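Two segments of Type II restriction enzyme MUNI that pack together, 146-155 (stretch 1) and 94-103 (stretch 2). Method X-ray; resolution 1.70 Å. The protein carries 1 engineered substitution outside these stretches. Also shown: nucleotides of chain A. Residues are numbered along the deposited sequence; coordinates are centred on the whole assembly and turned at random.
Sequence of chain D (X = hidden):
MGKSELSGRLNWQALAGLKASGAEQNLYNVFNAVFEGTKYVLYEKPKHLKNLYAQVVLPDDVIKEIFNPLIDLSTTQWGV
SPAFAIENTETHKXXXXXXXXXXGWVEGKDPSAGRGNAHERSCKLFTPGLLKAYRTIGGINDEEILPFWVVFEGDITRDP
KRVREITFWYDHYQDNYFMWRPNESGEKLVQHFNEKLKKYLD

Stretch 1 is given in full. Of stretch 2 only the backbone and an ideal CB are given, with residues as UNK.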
# COMPACT_ATOMS: atom_id res chain seq x y z
N LEU D 146 -6.35 7.60 -10.85
CA LEU D 146 -6.78 6.65 -9.83
C LEU D 146 -7.96 7.32 -9.11
O LEU D 146 -8.06 8.54 -9.09
CB LEU D 146 -5.64 6.34 -8.86
CG LEU D 146 -4.41 5.78 -9.59
CD1 LEU D 146 -3.35 5.37 -8.56
CD2 LEU D 146 -4.81 4.57 -10.44
N PRO D 147 -8.84 6.53 -8.48
CA PRO D 147 -10.02 7.04 -7.78
C PRO D 147 -9.83 7.64 -6.40
O PRO D 147 -10.80 7.90 -5.70
CB PRO D 147 -10.93 5.82 -7.74
CG PRO D 147 -9.93 4.68 -7.55
CD PRO D 147 -8.82 5.05 -8.51
N PHE D 148 -8.58 7.84 -6.00
CA PHE D 148 -8.30 8.39 -4.67
C PHE D 148 -7.26 9.49 -4.76
O PHE D 148 -6.58 9.63 -5.78
CB PHE D 148 -7.80 7.28 -3.73
CG PHE D 148 -6.52 6.63 -4.20
CD1 PHE D 148 -5.29 7.18 -3.85
CD2 PHE D 148 -6.55 5.48 -4.97
CE1 PHE D 148 -4.09 6.58 -4.27
CE2 PHE D 148 -5.37 4.87 -5.40
CZ PHE D 148 -4.13 5.41 -5.06
N TRP D 149 -7.15 10.26 -3.68
CA TRP D 149 -6.18 11.34 -3.62
C TRP D 149 -5.58 11.34 -2.23
O TRP D 149 -6.29 11.48 -1.24
CB TRP D 149 -6.90 12.67 -3.89
CG TRP D 149 -6.00 13.88 -3.89
CD1 TRP D 149 -4.69 13.93 -4.27
CD2 TRP D 149 -6.39 15.22 -3.58
NE1 TRP D 149 -4.24 15.24 -4.22
CE2 TRP D 149 -5.26 16.04 -3.80
CE3 TRP D 149 -7.59 15.81 -3.15
CZ2 TRP D 149 -5.29 17.43 -3.60
CZ3 TRP D 149 -7.62 17.20 -2.94
CH2 TRP D 149 -6.47 17.99 -3.17
N VAL D 150 -4.26 11.17 -2.17
CA VAL D 150 -3.57 11.13 -0.88
C VAL D 150 -2.84 12.48 -0.70
O VAL D 150 -2.05 12.89 -1.55
CB VAL D 150 -2.53 9.98 -0.82
CG1 VAL D 150 -1.76 10.04 0.50
CG2 VAL D 150 -3.23 8.59 -0.95
N VAL D 151 -3.18 13.17 0.38
CA VAL D 151 -2.53 14.45 0.69
C VAL D 151 -1.54 14.21 1.83
O VAL D 151 -1.93 13.72 2.91
CB VAL D 151 -3.56 15.51 1.11
CG1 VAL D 151 -2.84 16.80 1.52
CG2 VAL D 151 -4.53 15.77 -0.06
N PHE D 152 -0.27 14.51 1.57
CA PHE D 152 0.79 14.34 2.58
C PHE D 152 1.01 15.69 3.25
O PHE D 152 0.87 16.74 2.60
CB PHE D 152 2.10 13.87 1.93
CG PHE D 152 2.03 12.48 1.35
CD1 PHE D 152 1.75 12.28 -0.01
CD2 PHE D 152 2.23 11.36 2.15
CE1 PHE D 152 1.67 10.99 -0.56
CE2 PHE D 152 2.15 10.07 1.62
CZ PHE D 152 1.87 9.88 0.26
N GLU D 153 1.37 15.66 4.53
CA GLU D 153 1.57 16.87 5.34
C GLU D 153 2.72 16.58 6.29
O GLU D 153 3.02 15.42 6.55
CB GLU D 153 0.32 17.16 6.19
CG GLU D 153 -0.92 17.53 5.37
CD GLU D 153 -2.18 17.76 6.23
OE1 GLU D 153 -2.14 17.61 7.47
OE2 GLU D 153 -3.24 18.07 5.63
N GLY D 154 3.32 17.64 6.83
CA GLY D 154 4.43 17.45 7.77
C GLY D 154 5.79 17.53 7.10
O GLY D 154 5.90 17.74 5.88
N ASP D 155 6.85 17.34 7.88
CA ASP D 155 8.19 17.42 7.29
C ASP D 155 8.45 16.37 6.20
O ASP D 155 9.36 16.54 5.38
CB ASP D 155 9.24 17.35 8.41
CG ASP D 155 9.33 18.65 9.18
OD1 ASP D 155 9.83 18.65 10.32
OD2 ASP D 155 8.91 19.69 8.64
N UNK D 94 -17.73 10.81 -6.78
CA UNK D 94 -17.01 11.10 -5.55
C UNK D 94 -15.54 10.72 -5.63
O UNK D 94 -15.18 9.66 -6.17
CB UNK D 94 -17.67 10.37 -4.38
N UNK D 95 -14.69 11.59 -5.08
CA UNK D 95 -13.24 11.34 -5.02
C UNK D 95 -12.98 11.09 -3.53
O UNK D 95 -13.32 11.93 -2.70
CB UNK D 95 -12.41 12.50 -5.58
N UNK D 96 -12.41 9.94 -3.20
CA UNK D 96 -12.12 9.60 -1.81
C UNK D 96 -10.69 10.00 -1.48
O UNK D 96 -9.81 9.90 -2.33
CB UNK D 96 -12.34 8.11 -1.55
N UNK D 97 -10.46 10.46 -0.25
CA UNK D 97 -9.12 10.90 0.06
C UNK D 97 -8.52 10.45 1.36
O UNK D 97 -9.21 9.95 2.25
CB UNK D 97 -9.10 12.43 0.04
N UNK D 98 -7.20 10.62 1.47
CA UNK D 98 -6.48 10.26 2.69
C UNK D 98 -5.55 11.42 3.02
O UNK D 98 -5.22 12.24 2.16
CB UNK D 98 -5.71 8.95 2.53
N UNK D 99 -5.13 11.48 4.28
CA UNK D 99 -4.23 12.52 4.73
C UNK D 99 -3.15 11.79 5.51
O UNK D 99 -3.45 11.13 6.52
CB UNK D 99 -4.94 13.59 5.57
N UNK D 100 -1.91 11.88 5.05
CA UNK D 100 -0.81 11.20 5.73
C UNK D 100 0.16 12.24 6.26
O UNK D 100 0.83 12.92 5.49
CB UNK D 100 -0.10 10.22 4.79
N UNK D 101 0.21 12.39 7.58
CA UNK D 101 1.11 13.38 8.20
C UNK D 101 2.29 12.61 8.75
O UNK D 101 2.10 11.57 9.38
CB UNK D 101 0.41 14.19 9.30
N UNK D 102 3.49 13.11 8.52
CA UNK D 102 4.67 12.39 9.04
C UNK D 102 5.89 13.30 9.10
O UNK D 102 6.01 14.26 8.33
CB UNK D 102 4.98 11.17 8.17
N UNK D 103 6.78 13.00 10.05
CA UNK D 103 8.01 13.76 10.17
C UNK D 103 8.94 13.44 9.01
O UNK D 103 8.60 12.65 8.13
CB UNK D 103 8.70 13.47 11.51
P DT A 6 5.09 10.87 12.96
OP1 DT A 6 4.15 11.97 13.24
OP2 DT A 6 6.15 11.03 11.93
O5' DT A 6 5.79 10.44 14.32
C5' DT A 6 5.04 10.46 15.51
C4' DT A 6 5.28 9.20 16.30
O4' DT A 6 4.70 8.07 15.62
C3' DT A 6 6.76 8.87 16.48
O3' DT A 6 7.21 9.38 17.72
C2' DT A 6 6.80 7.35 16.47
C1' DT A 6 5.45 6.89 15.92
N1 DT A 6 5.65 6.17 14.66
C2 DT A 6 5.57 4.79 14.63
O2 DT A 6 5.31 4.12 15.62
N3 DT A 6 5.82 4.22 13.40
C4 DT A 6 6.12 4.89 12.23
O4 DT A 6 6.33 4.25 11.19
C5 DT A 6 6.17 6.33 12.33
C7 DT A 6 6.48 7.14 11.12
C6 DT A 6 5.93 6.89 13.52
P DA A 5 -1.29 11.60 12.86
OP1 DA A 5 -1.24 12.53 14.01
OP2 DA A 5 -1.56 12.11 11.51
O5' DA A 5 0.05 10.73 12.72
C5' DA A 5 0.98 10.63 13.76
C4' DA A 5 2.02 9.58 13.46
O4' DA A 5 1.41 8.27 13.44
C3' DA A 5 2.89 9.67 12.19
O3' DA A 5 4.26 9.56 12.58
C2' DA A 5 2.56 8.38 11.45
C1' DA A 5 2.22 7.46 12.61
N9 DA A 5 1.47 6.24 12.31
C8 DA A 5 0.53 6.04 11.33
N7 DA A 5 0.04 4.83 11.31
C5 DA A 5 0.70 4.18 12.34
C6 DA A 5 0.63 2.85 12.84
N6 DA A 5 -0.18 1.92 12.33
N1 DA A 5 1.43 2.52 13.87
C2 DA A 5 2.25 3.46 14.37
N3 DA A 5 2.40 4.74 13.99
C4 DA A 5 1.59 5.04 12.97
P DA A 4 -5.28 7.65 9.28
OP1 DA A 4 -5.48 8.96 8.61
OP2 DA A 4 -4.49 6.59 8.60
O5' DA A 4 -4.60 7.94 10.69
C5' DA A 4 -5.21 8.83 11.62
C4' DA A 4 -4.26 9.10 12.77
O4' DA A 4 -4.07 7.91 13.57
C3' DA A 4 -2.87 9.55 12.35
O3' DA A 4 -2.42 10.53 13.29
C2' DA A 4 -2.05 8.26 12.42
C1' DA A 4 -2.71 7.50 13.56
N9 DA A 4 -2.71 6.04 13.46
C8 DA A 4 -3.19 5.26 12.44
N7 DA A 4 -3.16 3.98 12.69
C5 DA A 4 -2.60 3.89 13.95
C6 DA A 4 -2.35 2.80 14.80
N6 DA A 4 -2.63 1.53 14.49
N1 DA A 4 -1.80 3.05 16.02
C2 DA A 4 -1.53 4.33 16.34
N3 DA A 4 -1.73 5.44 15.63
C4 DA A 4 -2.28 5.15 14.43

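The two stretches run as neighbouring parallel strands, and their backbones form a ladder of six hydrogen bonds. Side chains alternate between two faces of the sheet: Trp149, Val151 and Glu153 on one, Phe148, Val150 and Phe152 on the other.

Position 94 has nothing of stretch 1 within reach of its CB. Many residues would suit; it is Ile94, whose end leads away.

At 95 the CB points sideways, 4.9 Å from Pro147 O. A flexible apolar chain could reach the Trp149 side. Leu95 does so: its CD2 lies 4.0 Å from Trp149 CB.

Position 96 is paired with Phe148, with its CB 5.1 Å from Phe148 CB. Apolar or aromatic residues fit. Phe96 turns its ring away from stretch 1; its backbone O accepts from Trp149 N at 3.0 Å.

The CB at 97 would sit on the Trp149 face, a tight 3.2 Å from Trp149 O. Small residues are favoured, glycine most easily. The residue is Gly97.

At 98 the CB lies 4.3 Å from Val150 CG2, with no charge beside it. Beta-branched, apolar or long polar residues would all serve. Glu98 sends its carboxylate away, where OE1 is bonded elsewhere in the structure. Its backbone N donates to Trp149 O (3.0 Å) and its O accepts from Val151 N (2.9 Å).

Position 99 is on the Val151 face, with its CB 4.8 Å from Glu153 OE2. An aliphatic chain or a polar partner for the carboxylate is plausible. Ile99 CG2 lies 3.7 Å from Glu153 OE2.

At 100 the CB is 3.7 Å from Phe152 CD2. Apolar chains fit, as does a long chain with an apolar stem, its end free to reach the nearby DNA phosphate. Lys100 lays its CG 4.3 Å from Val150 CG1, and its NZ bonds DA4 OP2 at 3.1 Å.

Position 101 pairs with Glu153, and phosphates also lie on this side. A basic residue is the clear candidate. Arg101 makes a salt bridge, NE to Glu153 OE1 at 3.3 Å, while NH1 donates to DA5 OP2 at 2.8 Å.

At 102 stretch 1 constrains little, but DT6 OP2 lies 3.9 Å from the CB. An uncharged polar or basic chain is easier than an acidic one. Gln102 CG is 3.3 Å from DT6 OP2; its backbone N donates to Glu153 O at 3.1 Å.

Stretch 1 sets little limit at 103; the phosphate near the CB would favour a neutral or basic side chain. The residue is nevertheless Asp103, whose backbone N donates to DT6 OP2 (2.8 Å). A water links its OD1 to Asp155 N.

Stretch 2 94-103: ILFGEIKRQD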
# COMPACT_ATOMS: atom_id res chain seq x y z
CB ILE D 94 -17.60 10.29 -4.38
CG1 ILE D 94 -19.10 10.58 -4.25
CG2 ILE D 94 -16.88 10.65 -3.07
CD1 ILE D 94 -19.86 9.60 -3.38
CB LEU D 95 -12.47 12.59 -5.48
CG LEU D 95 -10.95 12.57 -5.24
CD1 LEU D 95 -10.33 11.52 -6.16
CD2 LEU D 95 -10.33 13.95 -5.51
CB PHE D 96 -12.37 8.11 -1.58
CG PHE D 96 -13.82 7.74 -1.66
CD1 PHE D 96 -14.36 7.17 -2.82
CD2 PHE D 96 -14.67 8.04 -0.60
CE1 PHE D 96 -15.74 6.91 -2.91
CE2 PHE D 96 -16.03 7.78 -0.68
CZ PHE D 96 -16.57 7.22 -1.83
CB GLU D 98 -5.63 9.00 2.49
CG GLU D 98 -6.40 7.71 2.21
CD GLU D 98 -7.49 7.42 3.23
OE1 GLU D 98 -7.40 7.88 4.40
OE2 GLU D 98 -8.47 6.71 2.88
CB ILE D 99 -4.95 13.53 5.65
CG1 ILE D 99 -6.04 14.29 4.85
CG2 ILE D 99 -3.94 14.53 6.22
CD1 ILE D 99 -6.80 15.29 5.67
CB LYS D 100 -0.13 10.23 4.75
CG LYS D 100 -0.94 8.95 4.53
CD LYS D 100 -0.96 8.13 5.83
CE LYS D 100 -2.08 7.09 5.88
NZ LYS D 100 -3.43 7.72 5.96
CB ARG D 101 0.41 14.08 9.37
CG ARG D 101 -0.98 14.59 9.04
CD ARG D 101 -1.66 15.31 10.23
NE ARG D 101 -3.08 15.58 9.95
CZ ARG D 101 -4.06 14.68 10.04
NH1 ARG D 101 -3.78 13.43 10.40
NH2 ARG D 101 -5.32 15.01 9.75
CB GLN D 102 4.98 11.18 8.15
CG GLN D 102 6.00 10.17 8.73
CD GLN D 102 5.93 8.84 7.98
OE1 GLN D 102 6.91 8.38 7.35
NE2 GLN D 102 4.76 8.21 8.04
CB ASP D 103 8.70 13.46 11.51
CG ASP D 103 7.91 14.00 12.70
OD1 ASP D 103 7.22 15.02 12.54
OD2 ASP D 103 8.00 13.39 13.79
O HOH W 1 -13.38 7.75 -6.20
O HOH W 2 6.41 17.03 10.66
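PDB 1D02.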